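Local coordinates for N-acyl homoserine lactonase (Bacillus thuringiensis, PDB 2BR6), which catalyses the zinc-dependent hydrolysis of N-acyl homoserine lactones, opening the lactone ring of bacterial quorum-sensing signals, at residues P161-L166 against Q176-K181; L189-A194 against P231-G236. All coordinates share one frame; numbering follows the deposited sequence.

In the fold
Both contacts lie in the same five-stranded sheet, their centres about 11 Å apart. Contact 1 pairs strands 163-167 and 176-182 antiparallel; contact 2 sets strand 186-192 parallel to strand 232-235 at one edge of the sheet. Strands 176-182 and 186-192 are neighbours and join the two: Leu-190 N lies 2.9 Å from Leu-178 O, and Ser-177 OG lies 2.8 Å from Thr-191 O, at the base of the turn that carries Asp-193. Contact 2 reaches the dizinc site directly through Asp-193, which binds both metals beside the homoserine lactone, whereas contact 1 stands behind it: the side chain of Ser-177 is about 11 Å from a zinc ion and about 12 Å from the lactone.

Contact 1: P161-L166 against Q176-K181; sequences PGVQLL and QSLFIK
Leu-165 and Leu-178 run alongside each other from neighbouring strands, and methyl CD2 of Leu-165 is pressed to 3.5 Å from CD1 of Leu-178, tighter than ordinary van der Waals contact. Val-163 CG1 reaches that same Leu-178 methyl more loosely, at 4.1 Å. On the other flank of Leu-165, CD1 meets Gln-176 OE1 at 3.4 Å; a chi1 of 60° and an extended chain carry the Gln-176 amide over to this leucine. On the opposite face Leu-166 CD1 packs alongside Phe-179 CB at 3.9 Å, while the amide of Gln-164 lies beside the Phe-179 ring, the two planes 36° apart. The backbones form a beta hairpin of the metallo-beta-lactamase fold, a sandwich of two sheets with helices outside. Gln-164 with Phe-179 and Leu-166 with Ser-177 are hydrogen-bonded pairs, each with two bonds; Phe-179 N to Gln-164 O and Ser-177 N to Leu-166 O both measure 2.8 Å. At the open end of the hairpin, away from its connecting loop, Lys-181 N bonds Gly-162 O, 3.1 Å away. Farther out, Gln-176 NE2 is hydrogen-bonded to Ser-104 O, Gln-164 NE2 to Glu-158 OE2 and Ser-177 OG to Thr-168 OG1. Val-163, Leu-165 and Leu-178 rest on Ile-103 of the second sheet, whereas Leu-166 and Ser-177 meet Leu-222 of helix 212-229.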
# COMPACT_ATOMS: atom_id res chain seq x y z
N PRO A 161 1.82 6.85 17.48
CA PRO A 161 3.12 7.53 17.40
C PRO A 161 4.10 6.74 16.50
O PRO A 161 4.24 5.52 16.63
CB PRO A 161 3.57 7.60 18.85
CG PRO A 161 2.28 7.69 19.61
CD PRO A 161 1.38 6.70 18.89
N GLY A 162 4.72 7.44 15.55
CA GLY A 162 5.63 6.81 14.58
C GLY A 162 5.00 6.36 13.27
O GLY A 162 5.70 5.95 12.35
N VAL A 163 3.67 6.42 13.19
CA VAL A 163 2.95 5.95 12.00
C VAL A 163 1.93 6.98 11.54
O VAL A 163 0.92 7.22 12.21
CB VAL A 163 2.22 4.61 12.23
CG1 VAL A 163 1.49 4.15 10.95
CG2 VAL A 163 3.19 3.52 12.71
N GLN A 164 2.20 7.60 10.40
CA GLN A 164 1.33 8.66 9.92
C GLN A 164 0.89 8.42 8.49
O GLN A 164 1.63 7.85 7.67
CB GLN A 164 2.01 10.01 10.07
CG GLN A 164 2.30 10.36 11.53
CD GLN A 164 3.06 11.65 11.67
OE1 GLN A 164 3.81 12.03 10.77
NE2 GLN A 164 2.86 12.33 12.80
N LEU A 165 -0.34 8.82 8.22
CA LEU A 165 -0.92 8.69 6.89
C LEU A 165 -0.90 10.04 6.22
O LEU A 165 -1.31 11.04 6.79
CB LEU A 165 -2.36 8.14 6.98
CG LEU A 165 -2.44 6.74 7.60
CD1 LEU A 165 -3.88 6.28 7.80
CD2 LEU A 165 -1.65 5.75 6.73
N LEU A 166 -0.43 10.04 4.98
CA LEU A 166 -0.46 11.22 4.13
C LEU A 166 -1.48 10.97 3.02
O LEU A 166 -1.35 10.03 2.24
CB LEU A 166 0.92 11.50 3.54
CG LEU A 166 2.02 11.93 4.54
CD1 LEU A 166 3.40 11.81 3.90
CD2 LEU A 166 1.81 13.38 4.97
N GLN A 176 -3.95 6.81 -0.00
CA GLN A 176 -3.09 7.38 1.03
C GLN A 176 -1.74 6.65 1.11
O GLN A 176 -1.66 5.42 0.92
CB GLN A 176 -3.78 7.37 2.39
CG GLN A 176 -4.17 5.98 2.90
CD GLN A 176 -5.01 6.06 4.17
OE1 GLN A 176 -5.12 7.12 4.80
NE2 GLN A 176 -5.56 4.92 4.58
N SER A 177 -0.70 7.43 1.41
CA SER A 177 0.68 6.96 1.55
C SER A 177 1.08 6.97 3.03
O SER A 177 0.33 7.48 3.86
CB SER A 177 1.62 7.89 0.77
OG SER A 177 1.28 7.98 -0.61
N LEU A 178 2.24 6.41 3.36
CA LEU A 178 2.66 6.25 4.75
C LEU A 178 3.96 7.00 5.03
O LEU A 178 4.90 6.90 4.25
CB LEU A 178 2.92 4.77 5.06
CG LEU A 178 1.80 3.77 5.39
CD1 LEU A 178 1.32 3.96 6.83
CD2 LEU A 178 0.64 3.78 4.39
N PHE A 179 4.00 7.75 6.14
CA PHE A 179 5.25 8.32 6.65
C PHE A 179 5.49 7.72 8.03
O PHE A 179 4.67 7.88 8.93
CB PHE A 179 5.16 9.85 6.71
CG PHE A 179 6.44 10.51 7.13
CD1 PHE A 179 7.44 10.79 6.20
CD2 PHE A 179 6.67 10.83 8.47
CE1 PHE A 179 8.64 11.39 6.59
CE2 PHE A 179 7.87 11.43 8.87
CZ PHE A 179 8.86 11.70 7.93
N ILE A 180 6.60 7.00 8.16
CA ILE A 180 6.91 6.22 9.35
C ILE A 180 8.27 6.63 9.87
O ILE A 180 9.16 6.93 9.08
CB ILE A 180 6.91 4.70 8.99
CG1 ILE A 180 5.51 4.24 8.54
CG2 ILE A 180 7.41 3.84 10.15
CD1 ILE A 180 5.53 3.04 7.58
N LYS A 181 8.45 6.64 11.19
CA LYS A 181 9.79 6.69 11.74
C LYS A 181 10.08 5.36 12.41
O LYS A 181 9.32 4.94 13.29
CB LYS A 181 9.94 7.86 12.73
CG LYS A 181 9.77 9.24 12.08
CD LYS A 181 10.15 10.37 13.03
CE LYS A 181 10.01 11.72 12.34
NZ LYS A 181 10.40 12.85 13.24

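Contact 2: L189-A194 against P231-G236. With ZN (zinc ion), chain C; ZN (zinc ion), chain B; HSL (homoserine lactone), chain F.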
# COMPACT_ATOMS: atom_id res chain seq x y z
N LEU A 189 9.40 6.94 3.87
CA LEU A 189 8.19 7.23 3.12
C LEU A 189 7.83 6.04 2.21
O LEU A 189 8.61 5.64 1.35
CB LEU A 189 8.37 8.51 2.28
CG LEU A 189 7.24 8.90 1.32
CD1 LEU A 189 5.93 9.21 2.05
CD2 LEU A 189 7.68 10.09 0.46
N LEU A 190 6.64 5.47 2.43
CA LEU A 190 6.09 4.45 1.56
C LEU A 190 5.05 5.15 0.68
O LEU A 190 3.98 5.52 1.16
CB LEU A 190 5.45 3.30 2.37
CG LEU A 190 6.26 2.62 3.49
CD1 LEU A 190 5.42 1.52 4.09
CD2 LEU A 190 7.55 2.03 2.93
N THR A 191 5.39 5.41 -0.59
CA THR A 191 4.47 6.13 -1.48
C THR A 191 3.25 5.28 -1.78
O THR A 191 2.19 5.82 -2.09
CB THR A 191 5.11 6.51 -2.84
OG1 THR A 191 5.48 5.32 -3.56
CG2 THR A 191 6.40 7.30 -2.66
N ILE A 192 3.43 3.96 -1.69
CA ILE A 192 2.46 3.01 -2.26
C ILE A 192 2.17 3.46 -3.71
O ILE A 192 3.11 3.79 -4.42
CB ILE A 192 1.15 2.90 -1.39
CG1 ILE A 192 1.43 2.89 0.14
CG2 ILE A 192 0.34 1.66 -1.82
CD1 ILE A 192 2.28 1.70 0.61
N ASP A 193 0.91 3.51 -4.14
CA ASP A 193 0.62 3.78 -5.57
C ASP A 193 0.53 5.27 -5.94
O ASP A 193 0.11 5.63 -7.05
CB ASP A 193 -0.62 3.01 -6.06
CG ASP A 193 -0.36 1.51 -6.20
OD1 ASP A 193 0.71 1.02 -5.78
OD2 ASP A 193 -1.18 0.74 -6.74
N ALA A 194 0.96 6.13 -5.03
CA ALA A 194 1.14 7.54 -5.37
C ALA A 194 2.31 7.72 -6.37
O ALA A 194 2.42 8.75 -7.04
CB ALA A 194 1.35 8.36 -4.12
N PRO A 231 13.50 11.53 3.93
CA PRO A 231 13.28 10.14 4.35
C PRO A 231 13.90 9.21 3.33
O PRO A 231 14.24 9.64 2.22
CB PRO A 231 11.76 10.00 4.27
CG PRO A 231 11.38 10.89 3.11
CD PRO A 231 12.34 12.06 3.19
N ILE A 232 14.02 7.93 3.67
CA ILE A 232 14.24 6.94 2.62
C ILE A 232 12.89 6.60 2.03
O ILE A 232 11.90 6.49 2.76
CB ILE A 232 15.04 5.71 3.12
CG1 ILE A 232 14.37 5.06 4.33
CG2 ILE A 232 16.50 6.12 3.41
CD1 ILE A 232 15.13 3.85 4.90
N ILE A 233 12.83 6.50 0.71
CA ILE A 233 11.56 6.37 0.00
C ILE A 233 11.46 5.02 -0.68
O ILE A 233 12.41 4.57 -1.33
CB ILE A 233 11.38 7.50 -1.04
CG1 ILE A 233 11.56 8.89 -0.41
CG2 ILE A 233 10.00 7.39 -1.69
CD1 ILE A 233 11.73 10.01 -1.44
N PHE A 234 10.31 4.38 -0.53
CA PHE A 234 10.04 3.11 -1.19
C PHE A 234 8.79 3.25 -2.03
O PHE A 234 7.74 3.64 -1.52
CB PHE A 234 9.88 2.00 -0.15
CG PHE A 234 11.13 1.72 0.62
CD1 PHE A 234 12.04 0.75 0.20
CD2 PHE A 234 11.42 2.45 1.78
CE1 PHE A 234 13.21 0.50 0.92
CE2 PHE A 234 12.60 2.21 2.51
CZ PHE A 234 13.49 1.24 2.08
N PHE A 235 8.92 2.93 -3.31
CA PHE A 235 7.83 3.10 -4.27
C PHE A 235 6.89 1.90 -4.37
O PHE A 235 7.18 0.83 -3.85
CB PHE A 235 8.41 3.58 -5.63
CG PHE A 235 9.34 4.76 -5.47
CD1 PHE A 235 10.70 4.57 -5.32
CD2 PHE A 235 8.82 6.04 -5.40
CE1 PHE A 235 11.56 5.65 -5.13
CE2 PHE A 235 9.66 7.14 -5.20
CZ PHE A 235 11.04 6.94 -5.07
N GLY A 236 5.75 2.08 -5.03
CA GLY A 236 4.68 1.09 -4.94
C GLY A 236 4.90 -0.22 -5.66
O GLY A 236 4.61 -1.30 -5.13
ZN ZN C . -3.72 0.94 -7.23
ZN ZN B . -1.20 -1.32 -6.82
N HSL F . -3.93 -3.03 -10.21
CA HSL F . -3.46 -1.86 -10.36
C HSL F . -2.38 -1.24 -9.63
O HSL F . -1.29 -1.73 -9.32
CB HSL F . -4.34 -0.77 -11.04
CG HSL F . -4.02 0.45 -10.19
OD HSL F . -2.80 0.14 -9.35
O HOH W 1 5.54 2.06 -1.05
O HOH W 2 2.07 -1.08 -4.28
O HOH W 3 -3.40 -1.05 -7.14
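Thr-191 lays its methyl CG2 3.7 Å from CG2 of Ile-233, their side chains crossing at about a right angle, and the same methyl touches the Phe-235 ring at CD2. A chi1 of 63° turns its OG1 in over the main chain, close to Phe-235 CA and hydrogen-bonded to Ser-195 O. Leu-189 carries CG opposite its own N (chi1 174°), which lays CD2 alongside Ile-233 CG1 at 4.2 Å; its CB meets Pro-231 CG. On the reverse face Leu-190 CD2 packs against Phe-234 CB at 3.9 Å. These parallel strands are the two ends of a beta-alpha-beta crossover, whose helix 212-229 covers Leu-189 and Ile-233. Leu-189 N to Ile-232 O, Phe-234 N to Leu-189 O and Thr-191 N to Phe-234 O tie the backbones; beyond them a water links Ile-192 N to Phe-234 O. A type II' turn from Thr-191 to Ala-194 then presents Asp-193, whose OD2 bridges the zinc ions, 2.1 Å from that of chain B and 2.6 Å from that of chain C. Asp-193 OD1 receives a 2.9 Å bond from a second water, which also donates to Gly-236 O, just before the zinc ligand His-237.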